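Long-range contacts in beta subunit of a putative Aromatic-ring-hydroxylating dioxygenase (Novosphingobium aromaticivorans DSM 12444, PDB 3EBY), which probably serves as the beta subunit of a ring-hydroxylating dioxygenase, a family associated with the oxidation of aromatic rings: residues C43-I48 and A60-D65; G102-A107 and R133-G138; A127-D132 and T147-T152. All blocks are in the same frame, centred on the assembly; numbering follows the deposited sequence. Where two conformers were deposited one is given.

Interaction 1: residues C43-I48 and A60-D65; sequences CLYQVI and AVMYCD
Selenomethionine Met-62 and Tyr-45 cross obliquely on one face of this antiparallel pair, the selenium lying 88° off the ring normal, at the rim of the ring. Met-62 SE sits 4.0 Å from Tyr-45 CE2, a Met-aromatic contact. Tyr-45 has CG anti to the backbone N (chi1 175°); its ring lies edge-to-face with Trp-35, and its hydroxyl bonds the C-terminal carboxylate of Ile-163. Val-47 and Met-62 run alongside each other, CB to CB 3.8 Å, apolar chains suited to a covered face: helix 67-79 lies on Met-62, Tyr-45 and Cys-64, while Ile-155 and Tyr-150 cover Val-47. The pair is the hairpin of strands 43-49 and 60-64, at one border of the curved sheet of this NTF2-like fold. A classic beta bulge interrupts it: Val-61 and Met-62 both face Val-47, whose O accepts from Val-61 N at 2.8 Å while its N donates to Met-62 O at 3.0 Å. On the other face Tyr-63 and Gln-46 point the same way, ring and amide planes 51° apart, with Gln-46 OE1 3.8 Å from Tyr-63 CD2 at the ring edge; Gln-46 NE2 bonds Thr-147 OG1. Leu-44 crosses the same ring obliquely, CD1 3.8 Å from Tyr-63 CE2.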
loop_
_atom_site.group_PDB
_atom_site.type_symbol
_atom_site.label_atom_id
_atom_site.label_comp_id
_atom_site.label_asym_id
_atom_site.label_seq_id
_atom_site.Cartn_x
_atom_site.Cartn_y
_atom_site.Cartn_z
ATOM N N CYS A 43 -0.149 -25.239 -12.030
ATOM C CA CYS A 43 -0.686 -23.938 -11.645
ATOM C C CYS A 43 -1.336 -23.233 -12.835
ATOM O O CYS A 43 -1.221 -23.690 -13.995
ATOM C CB CYS A 43 0.455 -23.073 -11.124
ATOM S SG CYS A 43 1.774 -22.730 -12.362
ATOM N N LEU A 44 -1.936 -22.077 -12.544
ATOM C CA LEU A 44 -2.450 -21.175 -13.564
ATOM C C LEU A 44 -2.096 -19.720 -13.178
ATOM O O LEU A 44 -2.323 -19.305 -12.048
ATOM C CB LEU A 44 -3.963 -21.334 -13.722
ATOM C CG LEU A 44 -4.612 -20.391 -14.764
ATOM C CD1 LEU A 44 -4.167 -20.777 -16.188
ATOM C CD2 LEU A 44 -6.120 -20.421 -14.655
ATOM N N TYR A 45 -1.400 -19.035 -14.074
ATOM C CA TYR A 45 -1.100 -17.621 -13.922
ATOM C C TYR A 45 -1.615 -16.913 -15.163
ATOM O O TYR A 45 -1.243 -17.272 -16.282
ATOM C CB TYR A 45 0.411 -17.386 -13.786
ATOM C CG TYR A 45 0.790 -15.918 -13.735
ATOM C CD1 TYR A 45 0.612 -15.179 -12.573
ATOM C CD2 TYR A 45 1.264 -15.258 -14.862
ATOM C CE1 TYR A 45 0.940 -13.799 -12.519
ATOM C CE2 TYR A 45 1.598 -13.891 -14.827
ATOM C CZ TYR A 45 1.475 -13.182 -13.656
ATOM O OH TYR A 45 1.801 -11.832 -13.652
ATOM N N GLN A 46 -2.422 -15.885 -14.966
ATOM C CA GLN A 46 -2.897 -15.110 -16.091
ATOM C C GLN A 46 -3.082 -13.647 -15.741
ATOM O O GLN A 46 -3.250 -13.266 -14.554
ATOM C CB GLN A 46 -4.180 -15.717 -16.667
ATOM C CG GLN A 46 -5.388 -15.610 -15.808
ATOM C CD GLN A 46 -6.551 -16.483 -16.315
ATOM O OE1 GLN A 46 -6.554 -16.947 -17.473
ATOM N NE2 GLN A 46 -7.518 -16.722 -15.448
ATOM N N VAL A 47 -3.016 -12.824 -16.778
ATOM C CA VAL A 47 -3.148 -11.376 -16.661
ATOM C C VAL A 47 -4.253 -10.978 -17.678
ATOM O O VAL A 47 -4.104 -11.200 -18.900
ATOM C CB VAL A 47 -1.797 -10.663 -16.957
ATOM C CG1 VAL A 47 -1.987 -9.130 -16.939
ATOM C CG2 VAL A 47 -0.687 -11.113 -15.916
ATOM N N ILE A 48 -5.376 -10.480 -17.157
ATOM C CA ILE A 48 -6.577 -10.249 -17.955
ATOM C C ILE A 48 -7.197 -8.913 -17.621
ATOM O O ILE A 48 -7.206 -8.493 -16.458
ATOM C CB ILE A 48 -7.637 -11.350 -17.716
ATOM C CG1 ILE A 48 -7.773 -11.652 -16.220
ATOM C CG2 ILE A 48 -7.258 -12.602 -18.452
ATOM C CD1 ILE A 48 -9.127 -12.263 -15.839
ATOM N N ALA A 60 -6.542 -13.260 -22.292
ATOM C CA ALA A 60 -5.453 -13.006 -21.373
ATOM C C ALA A 60 -4.276 -12.475 -22.177
ATOM O O ALA A 60 -3.915 -13.047 -23.198
ATOM C CB ALA A 60 -5.057 -14.291 -20.661
ATOM N N VAL A 61 -3.642 -11.423 -21.681
ATOM C CA VAL A 61 -2.463 -10.850 -22.338
ATOM C C VAL A 61 -1.146 -11.477 -21.807
ATOM O O VAL A 61 -0.067 -11.242 -22.353
ATOM C CB VAL A 61 -2.460 -9.308 -22.194
ATOM C CG1 VAL A 61 -1.176 -8.713 -22.756
ATOM C CG2 VAL A 61 -3.696 -8.709 -22.916
HETATM N N MSE A 62 -1.250 -12.270 -20.747
HETATM C CA MSE A 62 -0.146 -13.105 -20.280
HETATM C C MSE A 62 -0.792 -14.365 -19.704
HETATM O O MSE A 62 -1.856 -14.306 -19.077
HETATM C CB MSE A 62 0.711 -12.369 -19.228
HETATM C CG MSE A 62 2.080 -12.954 -19.040
HETATM SE SE MSE A 62 3.256 -11.829 -17.886
HETATM C CE MSE A 62 2.718 -10.401 -18.238
ATOM N N TYR A 63 -0.272 -15.530 -20.068
ATOM C CA TYR A 63 -0.974 -16.762 -19.738
ATOM C C TYR A 63 0.003 -17.950 -19.591
ATOM O O TYR A 63 0.810 -18.221 -20.502
ATOM C CB TYR A 63 -1.987 -17.060 -20.818
ATOM C CG TYR A 63 -2.760 -18.334 -20.603
ATOM C CD1 TYR A 63 -2.288 -19.545 -21.088
ATOM C CD2 TYR A 63 -3.980 -18.320 -19.949
ATOM C CE1 TYR A 63 -3.015 -20.709 -20.907
ATOM C CE2 TYR A 63 -4.683 -19.467 -19.734
ATOM C CZ TYR A 63 -4.207 -20.655 -20.228
ATOM O OH TYR A 63 -4.928 -21.792 -20.026
ATOM N N CYS A 64 -0.045 -18.602 -18.429
ATOM C CA CYS A 64 0.803 -19.777 -18.137
ATOM C C CYS A 64 -0.046 -20.813 -17.425
ATOM O O CYS A 64 -0.549 -20.545 -16.342
ATOM C CB CYS A 64 1.959 -19.400 -17.234
ATOM S SG CYS A 64 3.047 -18.069 -17.779
ATOM N N ASP A 65 -0.137 -22.018 -17.980
ATOM C CA ASP A 65 -0.973 -23.063 -17.374
ATOM C C ASP A 65 -0.154 -24.239 -16.819
ATOM O O ASP A 65 -0.691 -25.346 -16.550
ATOM C CB ASP A 65 -2.035 -23.531 -18.375
ATOM C CG ASP A 65 -1.443 -24.209 -19.595
ATOM O OD1 ASP A 65 -0.211 -24.388 -19.675
ATOM O OD2 ASP A 65 -2.232 -24.578 -20.483
#

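Interaction 2: residues G102-A107 and R133-G138; sequences GDQVSA and RFDLSG
Backbone hydrogen bonds set the register of these antiparallel segments. Val-105 and Phe-134 form a hydrogen-bonded pair, Val-105 N giving to Phe-134 O at 2.9 Å in the carbonyl plane, and Phe-134 N giving to Val-105 O at 2.7 Å. One step beyond the regular strands, Leu-136 N reaches Asp-103 O at 2.7 Å, nearly along the C=O axis.

Three of the four side-chain hydrogen bonds end on Asp-135 OD1. With CG anti to its backbone N (chi1 177°), Asp-135 brings OD1 to Ser-137 N, closing an Asx turn, and to Ser-137 OG at 2.8 Å through the syn lone pair. The third donor, Gln-104 NE2, meets Asp-135 OD1 at 3.1 Å from above the carboxylate plane. Gln-104 lies alongside Asp-135, bent at chi2 (-59°), so that its NE2 also gives to Asp-103 OD1 at 2.7 Å. A neutral amide thus bridges two carboxylates, with Asp-103 OD1 and Asp-135 OD1 4.5 Å apart, probably easing their repulsion. An alanine in place of Asp-135 would remove the shared acceptor, and would probably loosen the turn at Ser-137 and leave the Gln-104 amide less firmly held.

Apolar contacts occupy the other face. Val-105 CG2 meets Leu-136 CD2 obliquely at 3.7 Å, branched chains that pack well on a covered face, and Ala-107 CB lies at the edge of the Phe-134 ring. The polar Val-105 O also lies at that ring's edge.

This is the end of the hairpin of strands 104-116 and 122-135 in the sheet of the NTF2-like fold. Helix 8-28 covers the apolar face: Ile-16 touches Val-105 and Phe-134, Ala-12 touches Leu-136, and Phe-19 meets the Phe-134 ring edge-to-face. Strands 87-101 and 142-150 flank the pair, bonding Ser-106 and Arg-133 respectively.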
loop_
_atom_site.group_PDB
_atom_site.type_symbol
_atom_site.label_atom_id
_atom_site.label_comp_id
_atom_site.label_asym_id
_atom_site.label_seq_id
_atom_site.Cartn_x
_atom_site.Cartn_y
_atom_site.Cartn_z
ATOM N N GLY A 102 -10.622 -26.318 3.934
ATOM C CA GLY A 102 -9.468 -26.999 4.501
ATOM C C GLY A 102 -8.227 -26.140 4.390
ATOM O O GLY A 102 -8.205 -25.011 4.881
ATOM N N ASP A 103 -7.179 -26.649 3.754
ATOM C CA ASP A 103 -5.952 -25.851 3.592
ATOM C C ASP A 103 -5.832 -25.256 2.179
ATOM O O ASP A 103 -4.733 -24.907 1.726
ATOM C CB ASP A 103 -4.710 -26.671 3.956
ATOM C CG ASP A 103 -4.636 -27.970 3.209
ATOM O OD1 ASP A 103 -5.136 -28.027 2.076
ATOM O OD2 ASP A 103 -4.099 -28.946 3.767
ATOM N N GLN A 104 -6.968 -25.142 1.490
ATOM C CA GLN A 104 -7.038 -24.375 0.252
ATOM C C GLN A 104 -7.801 -23.071 0.547
ATOM O O GLN A 104 -8.895 -23.090 1.108
ATOM C CB GLN A 104 -7.728 -25.184 -0.818
ATOM C CG GLN A 104 -7.138 -26.606 -0.973
ATOM C CD GLN A 104 -5.649 -26.585 -1.320
ATOM O OE1 GLN A 104 -5.251 -26.041 -2.353
ATOM N NE2 GLN A 104 -4.818 -27.156 -0.437
ATOM N N VAL A 105 -7.160 -21.944 0.270
ATOM C CA VAL A 105 -7.715 -20.658 0.628
ATOM C C VAL A 105 -7.782 -19.734 -0.592
ATOM O O VAL A 105 -6.804 -19.598 -1.324
ATOM C CB VAL A 105 -6.856 -19.989 1.727
ATOM C CG1 VAL A 105 -7.360 -18.600 2.046
ATOM C CG2 VAL A 105 -6.837 -20.861 2.986
ATOM N N SER A 106 -8.952 -19.161 -0.835
ATOM C CA SER A 106 -9.102 -18.147 -1.876
ATOM C C SER A 106 -8.945 -16.773 -1.249
ATOM O O SER A 106 -9.314 -16.560 -0.090
ATOM C CB SER A 106 -10.455 -18.259 -2.574
ATOM O OG SER A 106 -11.529 -18.140 -1.661
ATOM N N ALA A 107 -8.313 -15.876 -1.983
ATOM C CA ALA A 107 -8.089 -14.479 -1.510
ATOM C C ALA A 107 -7.962 -13.521 -2.658
ATOM O O ALA A 107 -7.701 -13.924 -3.784
ATOM C CB ALA A 107 -6.849 -14.386 -0.602
ATOM N N ARG A 133 -6.044 -18.498 -5.647
ATOM C CA ARG A 133 -6.274 -19.743 -4.916
ATOM C C ARG A 133 -4.922 -20.217 -4.407
ATOM O O ARG A 133 -3.993 -20.447 -5.201
ATOM C CB ARG A 133 -6.880 -20.820 -5.820
ATOM C CG ARG A 133 -8.208 -20.423 -6.415
ATOM C CD ARG A 133 -8.946 -21.605 -7.044
ATOM N NE ARG A 133 -8.371 -22.026 -8.319
ATOM C CZ ARG A 133 -7.992 -23.271 -8.618
ATOM N NH1 ARG A 133 -8.142 -24.267 -7.738
ATOM N NH2 ARG A 133 -7.503 -23.534 -9.830
ATOM N N PHE A 134 -4.791 -20.214 -3.085
ATOM C CA PHE A 134 -3.588 -20.638 -2.386
ATOM C C PHE A 134 -3.706 -22.078 -1.867
ATOM O O PHE A 134 -4.741 -22.480 -1.318
ATOM C CB PHE A 134 -3.317 -19.719 -1.189
ATOM C CG PHE A 134 -2.769 -18.395 -1.555
ATOM C CD1 PHE A 134 -1.395 -18.223 -1.702
ATOM C CD2 PHE A 134 -3.596 -17.301 -1.696
ATOM C CE1 PHE A 134 -0.867 -16.998 -2.041
ATOM C CE2 PHE A 134 -3.054 -16.050 -2.003
ATOM C CZ PHE A 134 -1.680 -15.923 -2.180
ATOM N N ASP A 135 -2.602 -22.798 -1.952
ATOM C CA ASP A 135 -2.455 -24.119 -1.357
ATOM C C ASP A 135 -1.584 -23.948 -0.093
ATOM O O ASP A 135 -0.394 -23.610 -0.194
ATOM C CB ASP A 135 -1.767 -25.029 -2.367
ATOM C CG ASP A 135 -1.498 -26.431 -1.831
ATOM O OD1 ASP A 135 -1.805 -26.715 -0.646
ATOM O OD2 ASP A 135 -1.057 -27.288 -2.645
ATOM N N LEU A 136 -2.210 -24.089 1.085
ATOM C CA LEU A 136 -1.522 -23.919 2.372
ATOM C C LEU A 136 -1.225 -25.272 3.025
ATOM O O LEU A 136 -0.990 -25.332 4.233
ATOM C CB LEU A 136 -2.381 -23.087 3.350
ATOM C CG LEU A 136 -2.164 -21.579 3.368
ATOM C CD1 LEU A 136 -1.989 -21.040 1.981
ATOM C CD2 LEU A 136 -3.318 -20.860 4.113
ATOM N N SER A 137 -1.234 -26.343 2.230
ATOM C CA SER A 137 -0.951 -27.685 2.736
ATOM C C SER A 137 0.545 -27.856 2.953
ATOM O O SER A 137 1.346 -27.093 2.423
ATOM C CB SER A 137 -1.431 -28.741 1.740
ATOM O OG SER A 137 -0.543 -28.818 0.630
ATOM N N GLY A 138 0.905 -28.862 3.745
ATOM C CA GLY A 138 2.299 -29.294 3.879
ATOM C C GLY A 138 3.264 -28.231 4.366
ATOM O O GLY A 138 4.387 -28.123 3.859
#

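Interaction 3: residues A127-D132 and T147-T152; sequences AGKYVD and TCIYDT
Gly-128 is drawn unusually close to Tyr-150, their CA atoms 4.0 Å apart in a non-hydrogen-bonded pair. Gly-128 CA comes to 3.1 Å from Ile-149 O, and a beta carbon at this position would clash with that oxygen, so the absence of a side chain is what permits the close approach. Just beyond, the strand end is fastened by Asp-151 N, which gives a nearly straight bond to Ala-127 O at 2.8 Å, and by Ala-127 N, which gives to Thr-152 OG1 at 3.0 Å. A threonine suits this place because its hydroxyl also bonds Thr-122 of the second subunit.

The segments belong to the hairpin of strands 122-135 and 142-150, central in the sheet of the NTF2-like fold. Regular pairing carries it: Lys-129 and Ile-149 exchange two backbone bonds, and Val-131 N gives to Thr-147 O. Tyr-130 and Cys-148 share a buried face, among Tyr-111, His-90, Ile-92 and Ile-163. Cys-148 SG lies 3.7 Å from Tyr-130 CE1, 87° off the ring normal, a Cys sulfur-aromatic contact at the edge. The phenol is satisfied by the backbone O of Ile-163, its ring stacks on Tyr-111, and Arg-146 adds a cation-pi contact.

On the other face Val-131 CG2 and Ile-149 CD1 meet at 3.6 Å, the chains crossing obliquely. A water donates to Val-131 O at 2.7 Å, an oxygen that also accepts from Thr-147 N. Lys-129 projects from this face, its chain extended beyond CG, and its ammonium pairs with Glu-108 and with Asp-29 of the second subunit.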
loop_
_atom_site.group_PDB
_atom_site.type_symbol
_atom_site.label_atom_id
_atom_site.label_comp_id
_atom_site.label_asym_id
_atom_site.label_seq_id
_atom_site.Cartn_x
_atom_site.Cartn_y
_atom_site.Cartn_z
ATOM N N ALA A 127 -2.377 -1.141 -12.690
ATOM C CA ALA A 127 -3.189 -1.248 -11.462
ATOM C C ALA A 127 -4.257 -2.316 -11.632
ATOM O O ALA A 127 -4.879 -2.420 -12.704
ATOM C CB ALA A 127 -3.859 0.127 -11.116
ATOM N N GLY A 128 -4.537 -3.063 -10.562
ATOM C CA GLY A 128 -5.517 -4.165 -10.638
ATOM C C GLY A 128 -5.759 -4.818 -9.299
ATOM O O GLY A 128 -5.455 -4.231 -8.263
ATOM N N LYS A 129 -6.264 -6.051 -9.321
ATOM C CA LYS A 129 -6.321 -6.862 -8.144
ATOM C C LYS A 129 -5.951 -8.302 -8.475
ATOM O O LYS A 129 -6.166 -8.762 -9.616
ATOM C CB LYS A 129 -7.687 -6.813 -7.476
ATOM C CG LYS A 129 -8.789 -7.489 -8.233
ATOM C CD LYS A 129 -10.026 -7.631 -7.358
ATOM C CE LYS A 129 -11.201 -8.152 -8.149
ATOM N NZ LYS A 129 -12.392 -8.451 -7.244
ATOM N N TYR A 130 -5.222 -8.914 -7.557
ATOM C CA TYR A 130 -4.982 -10.372 -7.606
ATOM C C TYR A 130 -6.216 -11.118 -7.110
ATOM O O TYR A 130 -6.762 -10.785 -6.053
ATOM C CB TYR A 130 -3.775 -10.763 -6.732
ATOM C CG TYR A 130 -2.465 -10.091 -7.072
ATOM C CD1 TYR A 130 -1.905 -10.200 -8.353
ATOM C CD2 TYR A 130 -1.758 -9.369 -6.108
ATOM C CE1 TYR A 130 -0.624 -9.682 -8.640
ATOM C CE2 TYR A 130 -0.502 -8.779 -6.394
ATOM C CZ TYR A 130 0.089 -8.983 -7.629
ATOM O OH TYR A 130 1.319 -8.372 -7.903
ATOM N N VAL A 131 -6.619 -12.131 -7.859
ATOM C CA VAL A 131 -7.664 -13.093 -7.445
ATOM C C VAL A 131 -7.004 -14.470 -7.405
ATOM O O VAL A 131 -6.593 -15.019 -8.450
ATOM C CB VAL A 131 -8.848 -13.089 -8.413
ATOM C CG1 VAL A 131 -9.892 -14.128 -8.004
ATOM C CG2 VAL A 131 -9.478 -11.670 -8.463
ATOM N N ASP A 132 -6.861 -15.000 -6.196
ATOM C CA ASP A 132 -5.961 -16.112 -5.946
ATOM C C ASP A 132 -6.638 -17.347 -5.342
ATOM O O ASP A 132 -7.626 -17.245 -4.579
ATOM C CB ASP A 132 -4.853 -15.680 -4.971
ATOM C CG ASP A 132 -4.037 -14.521 -5.475
ATOM O OD1 ASP A 132 -3.694 -14.502 -6.680
ATOM O OD2 ASP A 132 -3.685 -13.643 -4.637
ATOM N N THR A 147 -4.883 -14.798 -10.915
ATOM C CA THR A 147 -5.376 -14.010 -12.007
ATOM C C THR A 147 -5.197 -12.530 -11.633
ATOM O O THR A 147 -5.658 -12.094 -10.596
ATOM C CB THR A 147 -6.872 -14.299 -12.281
ATOM O OG1 THR A 147 -7.059 -15.680 -12.640
ATOM C CG2 THR A 147 -7.400 -13.395 -13.398
ATOM N N CYS A 148 -4.455 -11.807 -12.463
ATOM C CA CYS A 148 -4.231 -10.377 -12.262
ATOM C C CYS A 148 -5.228 -9.639 -13.120
ATOM O O CYS A 148 -5.115 -9.637 -14.364
ATOM C CB CYS A 148 -2.800 -9.999 -12.694
ATOM S SG CYS A 148 -1.475 -11.012 -11.965
ATOM N N ILE A 149 -6.293 -9.154 -12.482
ATOM C CA ILE A 149 -7.386 -8.467 -13.192
ATOM C C ILE A 149 -7.095 -6.947 -13.220
ATOM O O ILE A 149 -7.118 -6.279 -12.164
ATOM C CB ILE A 149 -8.773 -8.722 -12.501
ATOM C CG1 ILE A 149 -9.061 -10.223 -12.371
ATOM C CG2 ILE A 149 -9.900 -7.995 -13.297
ATOM C CD1 ILE A 149 -10.418 -10.555 -11.754
ATOM N N TYR A 150 -6.724 -6.420 -14.395
ATOM C CA TYR A 150 -6.104 -5.102 -14.452
ATOM C C TYR A 150 -6.934 -4.026 -15.164
ATOM O O TYR A 150 -7.768 -4.318 -16.052
ATOM C CB TYR A 150 -4.682 -5.183 -15.043
ATOM C CG TYR A 150 -4.661 -5.455 -16.555
ATOM C CD1 TYR A 150 -4.703 -4.412 -17.466
ATOM C CD2 TYR A 150 -4.614 -6.757 -17.050
ATOM C CE1 TYR A 150 -4.689 -4.659 -18.844
ATOM C CE2 TYR A 150 -4.596 -7.008 -18.438
ATOM C CZ TYR A 150 -4.668 -5.962 -19.312
ATOM O OH TYR A 150 -4.636 -6.210 -20.684
ATOM N N ASP A 151 -6.711 -2.790 -14.734
ATOM C CA ASP A 151 -7.455 -1.630 -15.211
ATOM C C ASP A 151 -6.732 -0.898 -16.360
ATOM O O ASP A 151 -7.363 -0.484 -17.316
ATOM C CB ASP A 151 -7.688 -0.651 -14.038
ATOM C CG ASP A 151 -8.565 -1.235 -12.964
ATOM O OD1 ASP A 151 -9.264 -2.241 -13.267
ATOM O OD2 ASP A 151 -8.498 -0.736 -11.816
ATOM N N THR A 152 -5.409 -0.801 -16.257
ATOM C CA THR A 152 -4.580 0.049 -17.118
ATOM C C THR A 152 -4.457 -0.547 -18.529
ATOM O O THR A 152 -4.020 -1.683 -18.685
ATOM C CB THR A 152 -3.182 0.213 -16.513
ATOM O OG1 THR A 152 -3.296 0.451 -15.089
ATOM C CG2 THR A 152 -2.405 1.377 -17.182
HETATM O O HOH W 1 -7.208 -17.357 -9.617
#

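In the fold
All three contacts are antiparallel hairpin pairings in one sheet. Interaction 3 is buried, whereas interactions 1 and 2 are only partly so, and interaction 2 lies farthest out, its centre about 16 Å from the centre of the chain. Interactions 1 and 3 touch through neighbouring strands 43-49 and 142-150, with probable backbone bonds of Cys-148 to Gln-46 and Ile-48; interactions 2 and 3 share strand 122-135. Interactions 1 and 3 each set a chalcogen at a tyrosine edge, but the first, on a border strand, adds a bulge, and the third a close glycine approach and salt bridges. In interaction 2 a carboxylate-centred Asx turn marks the open end of its hairpin. Interaction 3 alone meets another subunit.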